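Local coordinates for mRNA export protein (Chaetomium thermophilum, PDB 4WPM), which probably takes part in exporting mRNA from the nucleus to the cytoplasm as a member of the NXF family, here as its RNA recognition motif domain, at residues A[21-32]-A[87-97]. Numbering follows the deposited sequence.
Sequences VIKILGLKNSKA and YAGATLTIEET. With SO4 (sulfate ion), chain D; SO4 (sulfate ion), chain C.
Lys23 and Glu95 exchange two backbone hydrogen bonds, Lys23 N to Glu95 O at 2.8 Å and Glu95 N to Lys23 O at 2.9 Å, and Leu25 and Thr93 repeat the pattern as the next hydrogen-bonded pair of antiparallel strands 21-25 and 93-97. Side chains alternate between the two faces of this ribbon. On one, Ile22 and Ile94 touch branch to branch, CG2 to CG2 at 3.5 Å; in both, CG2 lies anti to the backbone N, while CG1 takes the position beside it. Ile24 CG2 meets Leu92 CD2 on this same face, where Leu47 and Leu43 of helix 40-51 pack on Ile24 and Leu92, and Leu82 on Ile94. On the other face, the methylenes of Lys23 pass over the methyl of Thr97, with Lys23 CG and Thr97 CG2 3.5 Å apart; the lysine then bends at chi3 (60°), and its ammonium makes a cation-pi contact with Tyr66. Thr97 OG1 bonds a sulfate, probably from the crystallisation liquor, and also Glu99 N.

Beyond Gly26, whose backbone angles (phi 118°) suit glycine, pairing gives way to turn against turn. Ala90 CB, on the type I' turn 87-90, packs against the entrance of the type I turn 27-30, 3.2 Å from Gly26 O, and near Ser30. That second turn is braced internally, since Leu27 O accepts from both Ser30 N and Ser30 OG. Lys31 N closes this end on Ala88 O (3.0 Å), and Leu27 CD1 reaches the edge of the Tyr87 ring, whose hydroxyl bonds Ser42. The antiparallel pairing of first and last long strands, with strand 66-71 flanking 20-25 and helices packed behind, is characteristic of the RNA recognition motif's βαββαβ fold.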
loop_
_atom_site.group_PDB
_atom_site.type_symbol
_atom_site.label_atom_id
_atom_site.label_comp_id
_atom_site.label_asym_id
_atom_site.label_seq_id
_atom_site.Cartn_x
_atom_site.Cartn_y
_atom_site.Cartn_z
ATOM N N VAL A 21 -9.411 -13.029 0.630
ATOM C CA VAL A 21 -8.593 -11.953 1.181
ATOM C C VAL A 21 -8.913 -10.635 0.483
ATOM O O VAL A 21 -8.938 -10.564 -0.747
ATOM C CB VAL A 21 -7.088 -12.262 1.041
ATOM C CG1 VAL A 21 -6.247 -11.121 1.608
ATOM C CG2 VAL A 21 -6.746 -13.568 1.741
ATOM N N ILE A 22 -9.157 -9.598 1.279
ATOM C CA ILE A 22 -9.432 -8.262 0.760
ATOM C C ILE A 22 -8.351 -7.281 1.203
ATOM O O ILE A 22 -7.966 -7.257 2.373
ATOM C CB ILE A 22 -10.811 -7.745 1.229
ATOM C CG1 ILE A 22 -11.927 -8.690 0.775
ATOM C CG2 ILE A 22 -11.061 -6.324 0.723
ATOM C CD1 ILE A 22 -12.094 -8.791 -0.733
ATOM N N LYS A 23 -7.873 -6.476 0.258
ATOM C CA LYS A 23 -6.915 -5.413 0.548
ATOM C C LYS A 23 -7.588 -4.051 0.422
ATOM O O LYS A 23 -8.253 -3.768 -0.577
ATOM C CB LYS A 23 -5.718 -5.502 -0.399
ATOM C CG LYS A 23 -4.865 -6.747 -0.197
ATOM C CD LYS A 23 -3.644 -6.779 -1.117
ATOM C CE LYS A 23 -2.706 -5.599 -0.907
ATOM N NZ LYS A 23 -1.513 -5.688 -1.794
ATOM N N ILE A 24 -7.407 -3.214 1.439
ATOM C CA ILE A 24 -7.992 -1.876 1.464
ATOM C C ILE A 24 -6.908 -0.810 1.561
ATOM O O ILE A 24 -6.034 -0.878 2.426
ATOM C CB ILE A 24 -8.970 -1.710 2.644
ATOM C CG1 ILE A 24 -10.064 -2.779 2.589
ATOM C CG2 ILE A 24 -9.586 -0.313 2.642
ATOM C CD1 ILE A 24 -10.919 -2.850 3.837
ATOM N N LEU A 25 -6.983 0.175 0.671
ATOM C CA LEU A 25 -6.021 1.269 0.623
ATOM C C LEU A 25 -6.719 2.607 0.844
ATOM O O LEU A 25 -7.835 2.811 0.368
ATOM C CB LEU A 25 -5.292 1.272 -0.721
ATOM C CG LEU A 25 -4.074 2.183 -0.875
ATOM C CD1 LEU A 25 -2.984 1.848 0.134
ATOM C CD2 LEU A 25 -3.544 2.087 -2.296
ATOM N N GLY A 26 -6.059 3.511 1.565
ATOM C CA GLY A 26 -6.563 4.863 1.754
ATOM C C GLY A 26 -6.871 5.234 3.194
ATOM O O GLY A 26 -7.251 6.371 3.473
ATOM N N LEU A 27 -6.714 4.285 4.112
ATOM C CA LEU A 27 -6.984 4.548 5.522
ATOM C C LEU A 27 -5.956 5.516 6.097
ATOM O O LEU A 27 -6.273 6.331 6.961
ATOM C CB LEU A 27 -6.988 3.248 6.331
ATOM C CG LEU A 27 -7.334 3.391 7.816
ATOM C CD1 LEU A 27 -8.754 3.909 8.002
ATOM C CD2 LEU A 27 -7.150 2.071 8.547
ATOM N N LYS A 28 -4.723 5.418 5.608
ATOM C CA LYS A 28 -3.635 6.266 6.081
ATOM C C LYS A 28 -3.890 7.731 5.741
ATOM O O LYS A 28 -3.498 8.628 6.488
ATOM C CB LYS A 28 -2.310 5.813 5.463
ATOM C CG LYS A 28 -1.073 6.333 6.174
ATOM C CD LYS A 28 0.169 6.112 5.327
ATOM C CE LYS A 28 1.444 6.283 6.134
ATOM N NZ LYS A 28 2.656 6.192 5.274
ATOM N N ASN A 29 -4.549 7.963 4.611
ATOM C CA ASN A 29 -4.860 9.315 4.163
ATOM C C ASN A 29 -6.084 9.891 4.869
ATOM O O ASN A 29 -6.382 11.079 4.741
ATOM C CB ASN A 29 -5.087 9.329 2.650
ATOM C CG ASN A 29 -3.985 8.620 1.889
ATOM O OD1 ASN A 29 -4.250 7.745 1.064
ATOM N ND2 ASN A 29 -2.741 8.994 2.161
ATOM N N SER A 30 -6.789 9.045 5.613
ATOM C CA SER A 30 -8.043 9.440 6.241
ATOM C C SER A 30 -7.822 10.083 7.607
ATOM O O SER A 30 -6.721 10.041 8.157
ATOM C CB SER A 30 -8.959 8.225 6.382
ATOM O OG SER A 30 -8.758 7.574 7.624
ATOM N N LYS A 31 -8.882 10.677 8.146
ATOM C CA LYS A 31 -8.831 11.303 9.462
ATOM C C LYS A 31 -8.751 10.262 10.575
ATOM O O LYS A 31 -8.268 10.547 11.670
ATOM C CB LYS A 31 -10.054 12.197 9.671
ATOM C CG LYS A 31 -9.912 13.578 9.057
ATOM C CD LYS A 31 -11.193 14.015 8.371
ATOM C CE LYS A 31 -11.127 15.470 7.941
ATOM N NZ LYS A 31 -12.382 16.202 8.263
ATOM N N ALA A 32 -9.230 9.056 10.288
ATOM C CA ALA A 32 -9.235 7.981 11.273
ATOM C C ALA A 32 -7.827 7.454 11.539
ATOM O O ALA A 32 -7.609 6.712 12.495
ATOM C CB ALA A 32 -10.140 6.851 10.810
ATOM N N TYR A 87 -14.117 7.547 2.805
ATOM C CA TYR A 87 -14.276 7.333 4.239
ATOM C C TYR A 87 -13.347 8.244 5.028
ATOM O O TYR A 87 -12.132 8.228 4.832
ATOM C CB TYR A 87 -14.002 5.876 4.610
ATOM C CG TYR A 87 -13.867 5.665 6.102
ATOM C CD1 TYR A 87 -14.981 5.696 6.930
ATOM C CD2 TYR A 87 -12.624 5.448 6.683
ATOM C CE1 TYR A 87 -14.861 5.510 8.295
ATOM C CE2 TYR A 87 -12.494 5.260 8.046
ATOM C CZ TYR A 87 -13.616 5.293 8.847
ATOM O OH TYR A 87 -13.494 5.109 10.205
ATOM N N ALA A 88 -13.936 9.028 5.927
ATOM C CA ALA A 88 -13.186 9.941 6.780
ATOM C C ALA A 88 -12.296 10.868 5.952
ATOM O O ALA A 88 -11.190 11.219 6.366
ATOM C CB ALA A 88 -12.358 9.158 7.791
ATOM N N GLY A 89 -12.787 11.252 4.778
ATOM C CA GLY A 89 -12.096 12.206 3.931
ATOM C C GLY A 89 -11.015 11.610 3.048
ATOM O O GLY A 89 -10.157 12.335 2.543
ATOM N N ALA A 90 -11.048 10.292 2.864
ATOM C CA ALA A 90 -10.070 9.608 2.020
ATOM C C ALA A 90 -10.745 8.587 1.110
ATOM O O ALA A 90 -11.630 7.846 1.541
ATOM C CB ALA A 90 -9.013 8.932 2.878
ATOM N N THR A 91 -10.315 8.547 -0.147
ATOM C CA THR A 91 -10.859 7.600 -1.113
ATOM C C THR A 91 -10.324 6.198 -0.845
ATOM O O THR A 91 -9.114 5.997 -0.730
ATOM C CB THR A 91 -10.514 8.007 -2.560
ATOM O OG1 THR A 91 -11.027 9.316 -2.831
ATOM C CG2 THR A 91 -11.102 7.018 -3.561
ATOM N N LEU A 92 -11.236 5.235 -0.750
ATOM C CA LEU A 92 -10.871 3.848 -0.494
ATOM C C LEU A 92 -10.717 3.055 -1.789
ATOM O O LEU A 92 -11.566 3.135 -2.679
ATOM C CB LEU A 92 -11.916 3.173 0.400
ATOM C CG LEU A 92 -12.032 3.644 1.855
ATOM C CD1 LEU A 92 -12.980 2.733 2.619
ATOM C CD2 LEU A 92 -10.676 3.709 2.551
ATOM N N THR A 93 -9.629 2.297 -1.884
ATOM C CA THR A 93 -9.437 1.348 -2.975
ATOM C C THR A 93 -9.533 -0.053 -2.390
ATOM O O THR A 93 -8.653 -0.479 -1.639
ATOM C CB THR A 93 -8.076 1.535 -3.673
ATOM O OG1 THR A 93 -7.917 2.903 -4.067
ATOM C CG2 THR A 93 -7.969 0.638 -4.899
ATOM N N ILE A 94 -10.602 -0.763 -2.736
ATOM C CA ILE A 94 -10.845 -2.091 -2.190
ATOM C C ILE A 94 -10.662 -3.133 -3.292
ATOM O O ILE A 94 -11.282 -3.036 -4.352
ATOM C CB ILE A 94 -12.267 -2.188 -1.595
ATOM C CG1 ILE A 94 -12.550 -0.964 -0.712
ATOM C CG2 ILE A 94 -12.455 -3.521 -0.873
ATOM C CD1 ILE A 94 -13.913 -0.964 -0.052
ATOM N N GLU A 95 -9.808 -4.123 -3.039
ATOM C CA GLU A 95 -9.484 -5.140 -4.040
ATOM C C GLU A 95 -9.365 -6.542 -3.448
ATOM O O GLU A 95 -8.944 -6.715 -2.304
ATOM C CB GLU A 95 -8.187 -4.781 -4.764
ATOM C CG GLU A 95 -8.198 -3.403 -5.406
ATOM C CD GLU A 95 -6.905 -3.087 -6.131
ATOM O OE1 GLU A 95 -5.844 -3.598 -5.713
ATOM O OE2 GLU A 95 -6.948 -2.328 -7.122
ATOM N N GLU A 96 -9.744 -7.538 -4.243
ATOM C CA GLU A 96 -9.519 -8.937 -3.897
ATOM C C GLU A 96 -8.128 -9.354 -4.367
ATOM O O GLU A 96 -7.649 -8.884 -5.400
ATOM C CB GLU A 96 -10.584 -9.833 -4.532
ATOM C CG GLU A 96 -10.565 -11.264 -4.024
ATOM C CD GLU A 96 -11.550 -12.157 -4.753
ATOM O OE1 GLU A 96 -12.630 -11.663 -5.139
ATOM O OE2 GLU A 96 -11.245 -13.354 -4.938
ATOM N N THR A 97 -7.482 -10.230 -3.603
ATOM C CA THR A 97 -6.126 -10.669 -3.915
ATOM C C THR A 97 -5.882 -12.113 -3.493
ATOM O O THR A 97 -6.498 -12.603 -2.546
ATOM C CB THR A 97 -5.077 -9.775 -3.225
ATOM O OG1 THR A 97 -3.763 -10.147 -3.658
ATOM C CG2 THR A 97 -5.168 -9.905 -1.706
HETATM S S SO4 D . -7.531 10.999 -1.467
HETATM O O1 SO4 D . -7.830 9.855 -0.609
HETATM O O2 SO4 D . -8.347 10.929 -2.676
HETATM O O3 SO4 D . -6.118 10.976 -1.834
HETATM O O4 SO4 D . -7.827 12.236 -0.751
HETATM S S SO4 C . -3.576 -9.974 -7.051
HETATM O O1 SO4 C . -2.561 -10.090 -8.094
HETATM O O2 SO4 C . -4.842 -9.564 -7.651
HETATM O O3 SO4 C . -3.743 -11.266 -6.392
HETATM O O4 SO4 C . -3.158 -8.977 -6.069
#